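Local coordinates for protein acetylene hydratase (Pelobacter acetylenicus, PDB 2E7Z) that hydrates acetylene to acetaldehyde without net redox change, using a tungsten-bis(molybdopterin guanine dinucleotide) cofactor and a [4Fe-4S] cluster, at residues H3-C6 with I11-V14; E529-Q532 with T536-S539; T51-K56 with Q480-A485; L516-I521 with G525-E530; S610-H613 with I617-D620. All blocks are in the same frame, centred on the assembly; numbering follows the deposited sequence.

Contact 1 of 5, residues H3-C6 with I11-V14. With SF4 (iron/sulfur cluster), chain D.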
# COMPACT_ATOMS: atom_id res chain seq x y z
N HIS A 3 22.80 -7.56 11.14
CA HIS A 3 21.38 -7.87 10.87
C HIS A 3 20.74 -6.60 10.30
O HIS A 3 20.96 -5.49 10.80
CB HIS A 3 20.62 -8.43 12.10
CG HIS A 3 20.51 -7.49 13.26
ND1 HIS A 3 19.43 -6.65 13.44
CD2 HIS A 3 21.32 -7.31 14.33
CE1 HIS A 3 19.59 -5.97 14.57
NE2 HIS A 3 20.73 -6.34 15.12
N VAL A 4 19.99 -6.77 9.21
CA VAL A 4 19.46 -5.63 8.46
C VAL A 4 18.02 -5.94 8.09
O VAL A 4 17.72 -7.06 7.66
CB VAL A 4 20.32 -5.35 7.17
CG1 VAL A 4 19.96 -4.01 6.56
CG2 VAL A 4 21.81 -5.40 7.51
N VAL A 5 17.13 -4.95 8.26
CA VAL A 5 15.79 -5.09 7.73
C VAL A 5 15.83 -4.86 6.20
O VAL A 5 16.19 -3.76 5.74
CB VAL A 5 14.81 -4.12 8.42
CG1 VAL A 5 13.46 -4.17 7.71
CG2 VAL A 5 14.69 -4.44 9.92
N CYS A 6 15.50 -5.88 5.41
CA CYS A 6 15.51 -5.69 3.99
C CYS A 6 14.36 -4.76 3.62
O CYS A 6 13.22 -5.01 4.03
CB CYS A 6 15.35 -7.04 3.32
SG CYS A 6 15.22 -6.91 1.53
N ILE A 11 7.55 -6.21 3.12
CA ILE A 11 7.33 -7.17 4.19
C ILE A 11 8.49 -7.12 5.20
O ILE A 11 8.30 -7.49 6.36
CB ILE A 11 7.06 -8.61 3.68
CG1 ILE A 11 6.36 -9.45 4.75
CG2 ILE A 11 8.34 -9.26 3.22
CD1 ILE A 11 5.05 -8.87 5.30
N ASN A 12 9.67 -6.66 4.75
CA ASN A 12 10.78 -6.33 5.65
C ASN A 12 11.35 -7.53 6.42
O ASN A 12 11.60 -7.46 7.65
CB ASN A 12 10.36 -5.23 6.64
CG ASN A 12 10.20 -3.83 6.01
OD1 ASN A 12 9.76 -2.93 6.70
ND2 ASN A 12 10.59 -3.64 4.74
N CYS A 13 11.60 -8.63 5.70
CA CYS A 13 12.39 -9.73 6.25
C CYS A 13 13.68 -9.17 6.84
O CYS A 13 14.31 -8.29 6.26
CB CYS A 13 12.84 -10.67 5.13
SG CYS A 13 11.49 -11.29 4.08
N VAL A 14 14.09 -9.72 7.98
CA VAL A 14 15.41 -9.39 8.53
C VAL A 14 16.43 -10.37 7.96
O VAL A 14 16.27 -11.59 8.09
CB VAL A 14 15.40 -9.38 10.06
CG1 VAL A 14 16.80 -8.99 10.61
CG2 VAL A 14 14.33 -8.41 10.56
FE1 SF4 D . 12.58 -10.36 -0.49
FE2 SF4 D . 13.48 -8.33 1.03
FE3 SF4 D . 11.84 -10.20 2.09
FE4 SF4 D . 10.88 -8.40 0.35
S1 SF4 D . 11.69 -7.92 2.40
S2 SF4 D . 10.44 -10.69 0.35
S3 SF4 D . 12.69 -8.11 -1.07
S4 SF4 D . 13.97 -10.58 1.28
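Cys-6 swings SG to the far side from its backbone N (chi1 175°), whereas Cys-13 keeps SG beside its own N (chi1 -54°); from these two settings the sulfurs converge on one iron-sulfur cubane. Cys-6 SG binds cluster iron FE2 and Cys-13 SG binds FE3, both at 2.3 Å. Behind the ligands the two backbones are clasped directly: Cys-6 N donates to Cys-13 O over 2.8 Å, almost head-on to the carbonyl. The return link is softer. Asn-12 ND2 reaches Cys-6 O at 3.0 Å in a weak, bent hydrogen bond, and the same oxygen receives a CA-H...O contact from Asn-12 CA at 3.2 Å. Asn-12 adopts left-handed backbone angles that turn the chain here, and its N comes within 3.3 Å of cluster sulfide S1. The other end of this amide, OD1, is held by Gln-113 outside the contact.

Away from the cluster the interaction becomes apolar. Val-5 and Val-14 form a non-hydrogen-bonded antiparallel pair with both side chains on the same face, CG2 to CG2 at 4.0 Å, where Asn-476 also packs. The other methyl of Val-5, CG1, presses on Asn-12 CB at 3.4 Å, tying the strand end to the turn. Every touching residue is buried, consistent with a flank of the cluster shielded from solvent. With Cys-9 between them in sequence and Cys-43 further on, the two cysteines belong to the four-cysteine [4Fe-4S] motif, CX2CX3CX29C, at the N-terminus of this DMSO reductase family enzyme.

Contact 2 of 5, residues E529-Q532 with T536-S539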
# COMPACT_ATOMS: atom_id res chain seq x y z
N GLU A 529 23.23 2.75 19.87
CA GLU A 529 24.30 1.77 19.96
C GLU A 529 23.89 0.54 20.75
O GLU A 529 24.17 -0.59 20.36
CB GLU A 529 25.57 2.40 20.55
CG GLU A 529 26.62 1.37 20.87
CD GLU A 529 28.01 1.94 21.10
OE1 GLU A 529 28.17 3.18 21.13
OE2 GLU A 529 28.94 1.12 21.24
N GLU A 530 23.19 0.76 21.87
CA GLU A 530 22.71 -0.34 22.69
C GLU A 530 21.42 -0.97 22.12
O GLU A 530 21.29 -2.20 22.06
CB GLU A 530 22.46 0.16 24.10
CG GLU A 530 22.00 -0.92 25.08
CD GLU A 530 21.76 -0.40 26.51
OE1 GLU A 530 21.84 0.83 26.78
OE2 GLU A 530 21.51 -1.26 27.39
N TYR A 531 20.52 -0.13 21.65
CA TYR A 531 19.21 -0.57 21.19
C TYR A 531 19.32 -1.58 20.06
O TYR A 531 18.57 -2.54 20.03
CB TYR A 531 18.40 0.62 20.72
CG TYR A 531 16.93 0.35 20.56
CD1 TYR A 531 16.07 0.39 21.66
CD2 TYR A 531 16.38 0.10 19.31
CE1 TYR A 531 14.71 0.17 21.53
CE2 TYR A 531 15.02 -0.11 19.16
CZ TYR A 531 14.18 -0.09 20.27
OH TYR A 531 12.82 -0.29 20.15
N GLN A 532 20.26 -1.36 19.13
CA GLN A 532 20.33 -2.18 17.92
C GLN A 532 20.83 -3.58 18.19
O GLN A 532 20.79 -4.43 17.30
CB GLN A 532 21.26 -1.53 16.90
CG GLN A 532 22.73 -1.59 17.31
CD GLN A 532 23.58 -0.79 16.39
OE1 GLN A 532 24.12 -1.31 15.40
NE2 GLN A 532 23.67 0.51 16.68
N THR A 536 14.46 -7.62 18.10
CA THR A 536 13.03 -7.30 18.05
C THR A 536 12.54 -6.80 19.39
O THR A 536 12.87 -7.38 20.41
CB THR A 536 12.24 -8.59 17.73
OG1 THR A 536 12.79 -9.19 16.55
CG2 THR A 536 10.73 -8.30 17.56
N TYR A 537 11.70 -5.76 19.35
CA TYR A 537 11.06 -5.25 20.55
C TYR A 537 9.55 -5.34 20.39
O TYR A 537 8.98 -4.68 19.52
CB TYR A 537 11.46 -3.80 20.77
CG TYR A 537 12.93 -3.64 21.09
CD1 TYR A 537 13.87 -3.48 20.08
CD2 TYR A 537 13.37 -3.63 22.41
CE1 TYR A 537 15.23 -3.32 20.39
CE2 TYR A 537 14.71 -3.47 22.73
CZ TYR A 537 15.63 -3.32 21.72
OH TYR A 537 16.95 -3.16 22.06
N MET A 538 8.92 -6.16 21.23
CA MET A 538 7.48 -6.31 21.19
C MET A 538 6.79 -5.18 21.93
O MET A 538 7.28 -4.72 22.97
CB MET A 538 7.05 -7.65 21.82
CG MET A 538 7.69 -8.89 21.17
SD MET A 538 7.42 -9.07 19.39
CE MET A 538 5.63 -8.90 19.31
N SER A 539 5.65 -4.74 21.41
CA SER A 539 4.83 -3.73 22.07
C SER A 539 3.81 -4.39 22.99
O SER A 539 3.30 -5.48 22.70
CB SER A 539 4.05 -2.91 21.04
OG SER A 539 3.36 -1.85 21.67
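Tyr-531 and Tyr-537 make nearly the whole contact, and they do it in two ways, by stacking and by one hydrogen bond. The aromatic part is an offset stack: ring centroids lie 4.0 Å apart and the planes differ by only 10°. The rings run past each other in opposite directions, so the hydroxyl end of each lies against the CG-bearing half of the other. Tyr-537 CE1 sits over one face of the Tyr-531 ring, 3.4 Å from Tyr-531 CZ, and is displaced toward the rim. In return Tyr-531 OH lies over a face of the Tyr-537 ring, 3.4 Å from Tyr-537 CD1. The Tyr-531 side chain departs from the helix with CG opposite the backbone N (chi1 -165°), which carries its ring across to the strand.

The polar part is a single bond. Tyr-537 OH donates to Tyr-531 O at 2.7 Å, arriving in the carbonyl plane on a lone pair. That oxygen also lies at the edge of the Tyr-537 ring and in its plane, so the ring approaches the backbone of the very residue on which it stacks. Met-526 CE touches both Tyr-531 CD1 and Tyr-537 OH, and Tyr-531 rests on Thr-477 as well; strand 536-538 pairs with strand 474-476 in a small antiparallel sheet.

The Tyr-537 ring is held by its face through the stack and by its hydroxyl through the bond, which should limit its freedom to tilt or slide. The hydroxyl of this buried residue donates to a neutral main-chain carbonyl, and donating this hydrogen bond probably leaves its oxygen somewhat more electron-rich.

Contact 3 of 5, residues T51-K56 with Q480-A485; sequences TIRTHK and QVVEPA
Arg-53 carries its side of this contact, meeting Val-482 and Ala-485 across it. The closer packing is at the guanidinium face: Val-482 CG2 stands over it, displaced toward the rim, 3.6 Å from Arg-53 NH1 and 3.8 Å from Arg-53 CZ. A bend at chi3 (88°) turns the flat group out of the line of the arginine chain and brings it across to the loop. Ala-485 CB adds a slanting touch to Arg-53 NH1 at 3.9 Å.

Beyond this patch the contact is loose and wet. No direct hydrogen bond joins the segments; instead a water accepts from Arg-53 NH1 at 2.8 Å and donates to Glu-483 O at 2.8 Å, bridging a pair too far apart to bond. The charge is met elsewhere, since NH1 forms a salt bridge with Glu-461 and NE another with Asp-50, one turn earlier in the helix. These two acids probably hold the guanidinium in place. Within the loop, Gln-480 NE2 donates to Val-482 O at 3.1 Å, from above the carbonyl plane, and the backbone of Val-482 bonds to Leu-460.

Arg-53 ends helix 49-53, and the loop follows strand 474-476. Ile-25 touches both Arg-53 and Val-482, and Val-19 also meets Val-482; the contact thus packs against strands 14-19 and 25-29 of the N-terminal antiparallel sheet, of which 25-29 is an outermost strand.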
# COMPACT_ATOMS: atom_id res chain seq x y z
N THR A 51 23.44 -4.74 -6.26
CA THR A 51 23.53 -4.35 -7.68
C THR A 51 22.72 -3.07 -7.95
O THR A 51 22.97 -2.35 -8.93
CB THR A 51 23.05 -5.43 -8.67
OG1 THR A 51 21.63 -5.56 -8.57
CG2 THR A 51 23.72 -6.78 -8.39
N ILE A 52 21.74 -2.81 -7.08
CA ILE A 52 20.97 -1.57 -7.11
C ILE A 52 21.68 -0.48 -6.33
O ILE A 52 21.85 0.64 -6.83
CB ILE A 52 19.57 -1.80 -6.55
CG1 ILE A 52 18.86 -2.95 -7.30
CG2 ILE A 52 18.74 -0.50 -6.64
CD1 ILE A 52 18.69 -2.77 -8.81
N ARG A 53 22.12 -0.80 -5.10
CA ARG A 53 22.87 0.19 -4.33
C ARG A 53 24.08 0.75 -5.10
O ARG A 53 24.42 1.94 -4.98
CB ARG A 53 23.33 -0.39 -2.98
CG ARG A 53 23.95 0.65 -2.08
CD ARG A 53 24.77 0.00 -0.97
NE ARG A 53 26.16 -0.26 -1.35
CZ ARG A 53 27.13 0.65 -1.31
NH1 ARG A 53 26.88 1.90 -0.93
NH2 ARG A 53 28.37 0.28 -1.61
N THR A 54 24.76 -0.11 -5.88
CA THR A 54 25.96 0.31 -6.60
C THR A 54 25.72 0.53 -8.09
O THR A 54 26.68 0.63 -8.86
CB THR A 54 27.15 -0.69 -6.41
OG1 THR A 54 26.81 -1.95 -6.98
CG2 THR A 54 27.42 -0.87 -4.93
N HIS A 55 24.47 0.57 -8.52
CA HIS A 55 24.16 0.66 -9.94
C HIS A 55 24.78 1.91 -10.54
O HIS A 55 24.73 2.99 -9.93
CB HIS A 55 22.64 0.65 -10.18
CG HIS A 55 22.32 0.26 -11.58
ND1 HIS A 55 22.36 1.15 -12.63
CD2 HIS A 55 22.03 -0.95 -12.12
CE1 HIS A 55 22.11 0.50 -13.76
NE2 HIS A 55 21.88 -0.77 -13.47
N LYS A 56 25.38 1.79 -11.73
CA LYS A 56 26.01 2.96 -12.35
C LYS A 56 25.04 4.10 -12.62
O LYS A 56 25.45 5.26 -12.65
CB LYS A 56 26.76 2.60 -13.65
CG LYS A 56 25.86 2.09 -14.76
CD LYS A 56 26.65 1.70 -16.01
CE LYS A 56 27.42 2.87 -16.60
NZ LYS A 56 26.54 3.91 -17.22
N GLN A 480 23.07 -0.37 10.18
CA GLN A 480 23.71 0.24 9.02
C GLN A 480 24.90 -0.60 8.54
O GLN A 480 25.81 -0.87 9.33
CB GLN A 480 24.19 1.62 9.38
CG GLN A 480 24.72 2.40 8.22
CD GLN A 480 25.05 3.83 8.56
OE1 GLN A 480 24.86 4.28 9.70
NE2 GLN A 480 25.51 4.58 7.57
N VAL A 481 24.93 -0.98 7.26
CA VAL A 481 26.04 -1.78 6.76
C VAL A 481 27.22 -0.91 6.31
O VAL A 481 28.38 -1.15 6.68
CB VAL A 481 25.59 -2.76 5.66
CG1 VAL A 481 26.75 -3.66 5.26
CG2 VAL A 481 24.43 -3.61 6.16
N VAL A 482 26.93 0.10 5.49
CA VAL A 482 27.95 1.02 4.97
C VAL A 482 27.46 2.46 5.02
O VAL A 482 26.27 2.72 5.22
CB VAL A 482 28.40 0.67 3.50
CG1 VAL A 482 29.05 -0.71 3.40
CG2 VAL A 482 27.23 0.80 2.52
N GLU A 483 28.36 3.41 4.87
CA GLU A 483 28.00 4.81 4.70
C GLU A 483 27.34 4.96 3.34
O GLU A 483 27.68 4.23 2.40
CB GLU A 483 29.26 5.68 4.78
CG GLU A 483 29.88 5.79 6.19
CD GLU A 483 29.01 6.53 7.21
OE1 GLU A 483 28.17 7.38 6.81
OE2 GLU A 483 29.18 6.27 8.42
N PRO A 484 26.42 5.92 3.20
CA PRO A 484 25.81 6.12 1.88
C PRO A 484 26.82 6.50 0.81
O PRO A 484 27.77 7.26 1.06
CB PRO A 484 24.81 7.25 2.09
CG PRO A 484 24.97 7.73 3.49
CD PRO A 484 25.87 6.82 4.24
N ALA A 485 26.59 6.00 -0.39
CA ALA A 485 27.46 6.33 -1.53
C ALA A 485 27.28 7.78 -1.97
O ALA A 485 26.22 8.39 -1.80
CB ALA A 485 27.20 5.39 -2.68
O HOH W 1 29.05 3.19 0.22

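Contact 4 of 5, residues L516-I521 with G525-E530; sequences LINYRI and GMEWEE
Ile-521 gives up more surface to this contact than any other residue, its extended tip laid against the chain that enters the next helix. CD1 lies 3.3 Å from Met-526 O and 3.7 Å from Glu-527 C, so its methyl packs on the main chain at the Met-526/Glu-527 peptide. Its CG1 stands between the backbone N and carbonyl carbon (chi1 67°), which directs the tip at that peptide; the same CD1 continues on to Tyr-531. Trp-528 comes next, and its part is divided. Its CB meets Ile-517 CG2 at 4.1 Å, while its indole turns away to pack on Pro-463 and Val-465.

The contact joins the end of helix 513-520 to the start of helix 528-531 across a short link: Ile-521 is the first residue to leave helical angles, and Glu-527 occupies the N-cap position of the second helix. Asn-518 supplies the polar tie between them. Its OD1 accepts from Trp-528 N at 2.8 Å, in the plane of the amide carbonyl, giving a partner to a first-turn amide that has no earlier helical carbonyl to bond.

Two waters add bridges between the segments. One accepts from Asn-518 ND2 at 2.8 Å and donates to Glu-527 OE1, where amide and carboxylate planes stand 31° apart; the other donates both to Asn-518 O and to Met-526 O, the carbonyl already touched by Ile-521, at 2.6 Å from the latter.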
# COMPACT_ATOMS: atom_id res chain seq x y z
N LEU A 516 17.21 11.91 16.04
CA LEU A 516 15.79 11.63 15.91
C LEU A 516 15.47 10.17 16.27
O LEU A 516 14.49 9.91 16.99
CB LEU A 516 15.36 11.98 14.49
CG LEU A 516 13.90 11.64 14.12
CD1 LEU A 516 12.91 12.36 15.07
CD2 LEU A 516 13.65 12.08 12.69
N ILE A 517 16.31 9.24 15.81
CA ILE A 517 16.21 7.84 16.26
C ILE A 517 16.28 7.75 17.79
O ILE A 517 15.44 7.11 18.43
CB ILE A 517 17.29 6.95 15.57
CG1 ILE A 517 16.92 6.69 14.10
CG2 ILE A 517 17.44 5.64 16.35
CD1 ILE A 517 18.09 6.11 13.25
N ASN A 518 17.24 8.42 18.39
CA ASN A 518 17.38 8.35 19.84
C ASN A 518 16.18 8.94 20.53
O ASN A 518 15.82 8.48 21.62
CB ASN A 518 18.69 9.02 20.28
CG ASN A 518 19.88 8.14 20.03
OD1 ASN A 518 19.76 6.92 20.05
ND2 ASN A 518 21.04 8.75 19.80
N TYR A 519 15.56 9.94 19.91
CA TYR A 519 14.30 10.48 20.46
C TYR A 519 13.15 9.46 20.37
O TYR A 519 12.42 9.24 21.34
CB TYR A 519 13.92 11.80 19.77
CG TYR A 519 12.62 12.38 20.31
CD1 TYR A 519 12.50 12.81 21.63
CD2 TYR A 519 11.48 12.45 19.50
CE1 TYR A 519 11.29 13.30 22.11
CE2 TYR A 519 10.28 12.96 19.97
CZ TYR A 519 10.20 13.38 21.27
OH TYR A 519 8.99 13.86 21.74
N ARG A 520 13.01 8.82 19.20
CA ARG A 520 11.98 7.79 19.04
C ARG A 520 12.08 6.72 20.14
O ARG A 520 11.06 6.31 20.69
CB ARG A 520 12.12 7.20 17.63
CG ARG A 520 11.25 6.01 17.28
CD ARG A 520 9.77 6.41 17.03
NE ARG A 520 9.10 5.28 16.36
CZ ARG A 520 7.87 4.82 16.60
NH1 ARG A 520 7.07 5.33 17.55
NH2 ARG A 520 7.46 3.77 15.91
N ILE A 521 13.31 6.28 20.46
CA ILE A 521 13.49 5.25 21.49
C ILE A 521 13.73 5.79 22.89
O ILE A 521 13.98 5.00 23.81
CB ILE A 521 14.62 4.25 21.08
CG1 ILE A 521 15.99 4.96 21.08
CG2 ILE A 521 14.28 3.62 19.76
CD1 ILE A 521 17.18 4.05 20.75
N GLY A 525 15.22 4.51 27.65
CA GLY A 525 16.48 4.87 28.29
C GLY A 525 17.71 4.44 27.50
O GLY A 525 18.84 4.73 27.93
N MET A 526 17.55 3.77 26.35
CA MET A 526 18.69 3.37 25.53
C MET A 526 18.94 4.34 24.40
O MET A 526 18.00 4.95 23.87
CB MET A 526 18.46 1.98 24.91
CG MET A 526 18.39 0.83 25.93
SD MET A 526 18.21 -0.75 25.09
CE MET A 526 16.44 -0.95 25.15
N GLU A 527 20.20 4.44 23.98
CA GLU A 527 20.52 5.08 22.72
C GLU A 527 20.74 3.99 21.66
O GLU A 527 20.78 2.80 22.00
CB GLU A 527 21.75 5.98 22.84
CG GLU A 527 21.47 7.25 23.63
CD GLU A 527 22.65 8.21 23.73
OE1 GLU A 527 23.73 7.97 23.13
OE2 GLU A 527 22.48 9.23 24.44
N TRP A 528 20.91 4.39 20.41
CA TRP A 528 20.93 3.44 19.30
C TRP A 528 22.04 2.38 19.38
O TRP A 528 21.83 1.21 19.02
CB TRP A 528 20.97 4.22 17.98
CG TRP A 528 21.17 3.37 16.77
CD1 TRP A 528 22.24 3.41 15.92
CD2 TRP A 528 20.29 2.34 16.26
NE1 TRP A 528 22.08 2.48 14.91
CE2 TRP A 528 20.90 1.80 15.11
CE3 TRP A 528 19.05 1.82 16.69
CZ2 TRP A 528 20.32 0.78 14.36
CZ3 TRP A 528 18.47 0.80 15.94
CH2 TRP A 528 19.11 0.30 14.77
N GLU A 529 23.23 2.75 19.87
CA GLU A 529 24.30 1.77 19.96
C GLU A 529 23.89 0.54 20.75
O GLU A 529 24.17 -0.59 20.36
CB GLU A 529 25.57 2.40 20.55
CG GLU A 529 26.62 1.37 20.87
CD GLU A 529 28.01 1.94 21.10
OE1 GLU A 529 28.17 3.18 21.13
OE2 GLU A 529 28.94 1.12 21.24
N GLU A 530 23.19 0.76 21.87
CA GLU A 530 22.71 -0.34 22.69
C GLU A 530 21.42 -0.97 22.12
O GLU A 530 21.29 -2.20 22.06
CB GLU A 530 22.46 0.16 24.10
CG GLU A 530 22.00 -0.92 25.08
CD GLU A 530 21.76 -0.40 26.51
OE1 GLU A 530 21.84 0.83 26.78
OE2 GLU A 530 21.51 -1.26 27.39
O HOH W 2 17.53 7.53 23.49
O HOH W 3 23.67 7.90 20.34

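Contact 5 of 5, residues S610-H613 with I617-D620; sequences SCYH and ILRD. With MGD (2-amino-5,6-dimercapto-7-methyl-3,7,8a,9-tetrahydro-8-oxa-1,3,9,10-tetraaza-anthracen-4-one guanosine dinucleotide), chain E.
Arg-619 NH1 has two partners, His-613 O across the contact and Glu-679, with which it forms a salt bridge. The bond to His-613 O is 2.8 Å long and lies in the guanidinium plane as well as in the carbonyl plane, so donor and acceptor are well aligned. A bend at chi2 (63°) curls the arginine back over the loop, while Pro-623 O takes the NE hydrogen; these partners probably restrict rotation of the guanidinium.

A second tie runs through water. Tyr-612 O accepts from a water at 2.8 Å, and that water accepts from Arg-619 N at 3.1 Å, linking the loop to a first-turn amide of the weakly bonded helix 617-621. Alongside the polar links Leu-618 CD1 touches Tyr-612 CB at 3.9 Å, the two side chains lying side by side and pointing the same way. The Tyr-612 ring takes Cys-611 CB over its centre, 3.5 Å above the plane. Its hydroxyl is bonded to Ser-8 O, beside the iron-sulfur cluster, and its side chain approaches Lys-45.

At the far end of the loop the cofactor is held. Phosphate oxygen O2B of a molybdopterin guanine dinucleotide receives Ser-610 OG at 2.6 Å and Ser-610 N at 2.9 Å, and Asn-415 in turn bonds to that hydroxyl. Cys-611 SG lies 3.5 Å from ribose C2'. Through Ser-610 the loop thus offers a backbone N-H and a hydroxyl to the cofactor's diphosphate, and both loop and helix belong to the molybdopterin dinucleotide binding domain.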
# COMPACT_ATOMS: atom_id res chain seq x y z
N SER A 610 7.56 -0.37 -9.29
CA SER A 610 8.31 0.09 -10.46
C SER A 610 9.83 0.01 -10.30
O SER A 610 10.53 0.61 -11.11
CB SER A 610 7.88 1.52 -10.84
OG SER A 610 8.42 2.49 -9.95
N CYS A 611 10.29 -0.70 -9.27
CA CYS A 611 11.71 -0.71 -8.89
C CYS A 611 12.45 -1.89 -9.48
O CYS A 611 11.90 -2.98 -9.65
CB CYS A 611 11.88 -0.80 -7.38
SG CYS A 611 10.97 0.49 -6.45
N TYR A 612 13.74 -1.66 -9.70
CA TYR A 612 14.75 -2.67 -10.11
C TYR A 612 14.66 -3.05 -11.58
O TYR A 612 15.15 -4.12 -11.99
CB TYR A 612 14.79 -3.94 -9.20
CG TYR A 612 14.52 -3.63 -7.76
CD1 TYR A 612 15.06 -2.48 -7.17
CD2 TYR A 612 13.68 -4.45 -7.01
CE1 TYR A 612 14.75 -2.16 -5.83
CE2 TYR A 612 13.37 -4.15 -5.70
CZ TYR A 612 13.89 -2.99 -5.12
OH TYR A 612 13.54 -2.67 -3.82
N HIS A 613 14.07 -2.17 -12.39
CA HIS A 613 14.12 -2.37 -13.86
C HIS A 613 15.42 -1.89 -14.51
O HIS A 613 15.59 -2.05 -15.72
CB HIS A 613 12.89 -1.73 -14.52
CG HIS A 613 11.58 -2.28 -14.06
ND1 HIS A 613 11.32 -3.64 -14.04
CD2 HIS A 613 10.43 -1.67 -13.67
CE1 HIS A 613 10.08 -3.83 -13.60
NE2 HIS A 613 9.52 -2.66 -13.39
N ILE A 617 20.99 -8.04 -13.29
CA ILE A 617 20.51 -9.40 -13.05
C ILE A 617 19.01 -9.48 -12.79
O ILE A 617 18.34 -10.37 -13.33
CB ILE A 617 21.36 -10.11 -11.93
CG1 ILE A 617 20.96 -11.59 -11.78
CG2 ILE A 617 21.32 -9.34 -10.61
CD1 ILE A 617 22.01 -12.44 -11.05
N LEU A 618 18.47 -8.56 -12.00
CA LEU A 618 17.05 -8.61 -11.71
C LEU A 618 16.20 -8.33 -12.96
O LEU A 618 15.23 -9.06 -13.23
CB LEU A 618 16.71 -7.64 -10.57
CG LEU A 618 17.31 -8.04 -9.22
CD1 LEU A 618 17.08 -6.91 -8.20
CD2 LEU A 618 16.69 -9.33 -8.69
N ARG A 619 16.56 -7.28 -13.71
CA ARG A 619 15.85 -6.95 -14.96
C ARG A 619 15.89 -8.12 -15.94
O ARG A 619 14.90 -8.40 -16.62
CB ARG A 619 16.42 -5.70 -15.61
CG ARG A 619 15.82 -5.34 -16.98
CD ARG A 619 14.31 -5.00 -16.95
NE ARG A 619 13.86 -4.72 -18.31
CZ ARG A 619 14.11 -3.58 -18.97
NH1 ARG A 619 14.77 -2.58 -18.38
NH2 ARG A 619 13.68 -3.44 -20.22
N ASP A 620 17.02 -8.81 -15.98
CA ASP A 620 17.19 -9.95 -16.90
C ASP A 620 16.25 -11.12 -16.62
O ASP A 620 15.94 -11.89 -17.54
CB ASP A 620 18.64 -10.43 -16.87
CG ASP A 620 19.59 -9.52 -17.63
OD1 ASP A 620 19.13 -8.60 -18.33
OD2 ASP A 620 20.83 -9.75 -17.55
PB MGD E . 6.74 2.93 -6.76
O1B MGD E . 5.56 3.67 -7.36
O2B MGD E . 7.49 1.95 -7.58
O3B MGD E . 6.32 2.15 -5.42
O3A MGD E . 4.12 2.34 -4.23
PA MGD E . 5.69 2.66 -4.04
O1A MGD E . 6.31 1.79 -2.99
O2A MGD E . 5.78 4.15 -3.92
O5' MGD E . 7.75 4.08 -6.25
C5' MGD E . 8.74 3.75 -5.29
C4' MGD E . 9.93 4.65 -5.58
O4' MGD E . 10.81 4.56 -4.45
C3' MGD E . 10.78 4.18 -6.76
O3' MGD E . 10.89 5.25 -7.71
C2' MGD E . 12.16 3.79 -6.17
O2' MGD E . 13.31 4.07 -6.99
C1' MGD E . 12.18 4.63 -4.92
N9 MGD E . 12.98 4.10 -3.80
C8 MGD E . 13.09 2.81 -3.39
N7 MGD E . 13.82 2.73 -2.27
C5 MGD E . 14.11 4.00 -1.90
C6 MGD E . 14.84 4.64 -0.82
O6 MGD E . 15.37 3.98 0.10
N1 MGD E . 14.86 5.99 -0.84
C2 MGD E . 14.37 6.75 -1.81
N2 MGD E . 14.48 8.11 -1.71
N3 MGD E . 13.71 6.23 -2.84
C4 MGD E . 13.56 4.89 -2.90
C10 MGD E . 3.67 1.03 -3.91
C11 MGD E . 2.16 1.10 -3.82
O11 MGD E . 1.71 1.36 -5.15
C12 MGD E . 1.60 -0.21 -3.31
S12 MGD E . 2.22 -0.83 -1.84
C13 MGD E . 0.61 -0.84 -3.96
S13 MGD E . 0.04 -2.37 -3.48
C14 MGD E . -0.08 -0.26 -5.16
N15 MGD E . 0.25 -0.99 -6.37
C16 MGD E . -0.26 -0.43 -7.51
C17 MGD E . -0.69 -1.18 -8.69
O17 MGD E . -0.60 -2.43 -8.71
N18 MGD E . -1.17 -0.49 -9.74
C19 MGD E . -1.29 0.86 -9.75
N19 MGD E . -1.78 1.50 -10.84
N20 MGD E . -0.90 1.61 -8.71
C21 MGD E . -0.41 1.04 -7.60
N22 MGD E . -0.06 1.80 -6.57
C23 MGD E . 0.30 1.22 -5.29
O HOH W 4 17.88 -4.82 -12.36

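Contacts 1, 2 and 5 are buried, contact 4 is partly so, and contact 3 lies at the surface. Contacts 1 and 5 hold cofactors, with sulfur-to-iron bonds in the first and hydrogen bonds to phosphate in the second; contacts 2 and 4 lie nearer the periphery and share helix 528-531, one relying on stacked rings, the other on an amide tie and waters. Contact 1 meets contact 2 through His-3 NE2 and Gln-532 O, and contact 3 through Val-4 and Val-481. Contact 3 also reaches contact 5, where Ile-52 packs on Tyr-612. Contacts 4 and 5 are about 35 Å apart between centres.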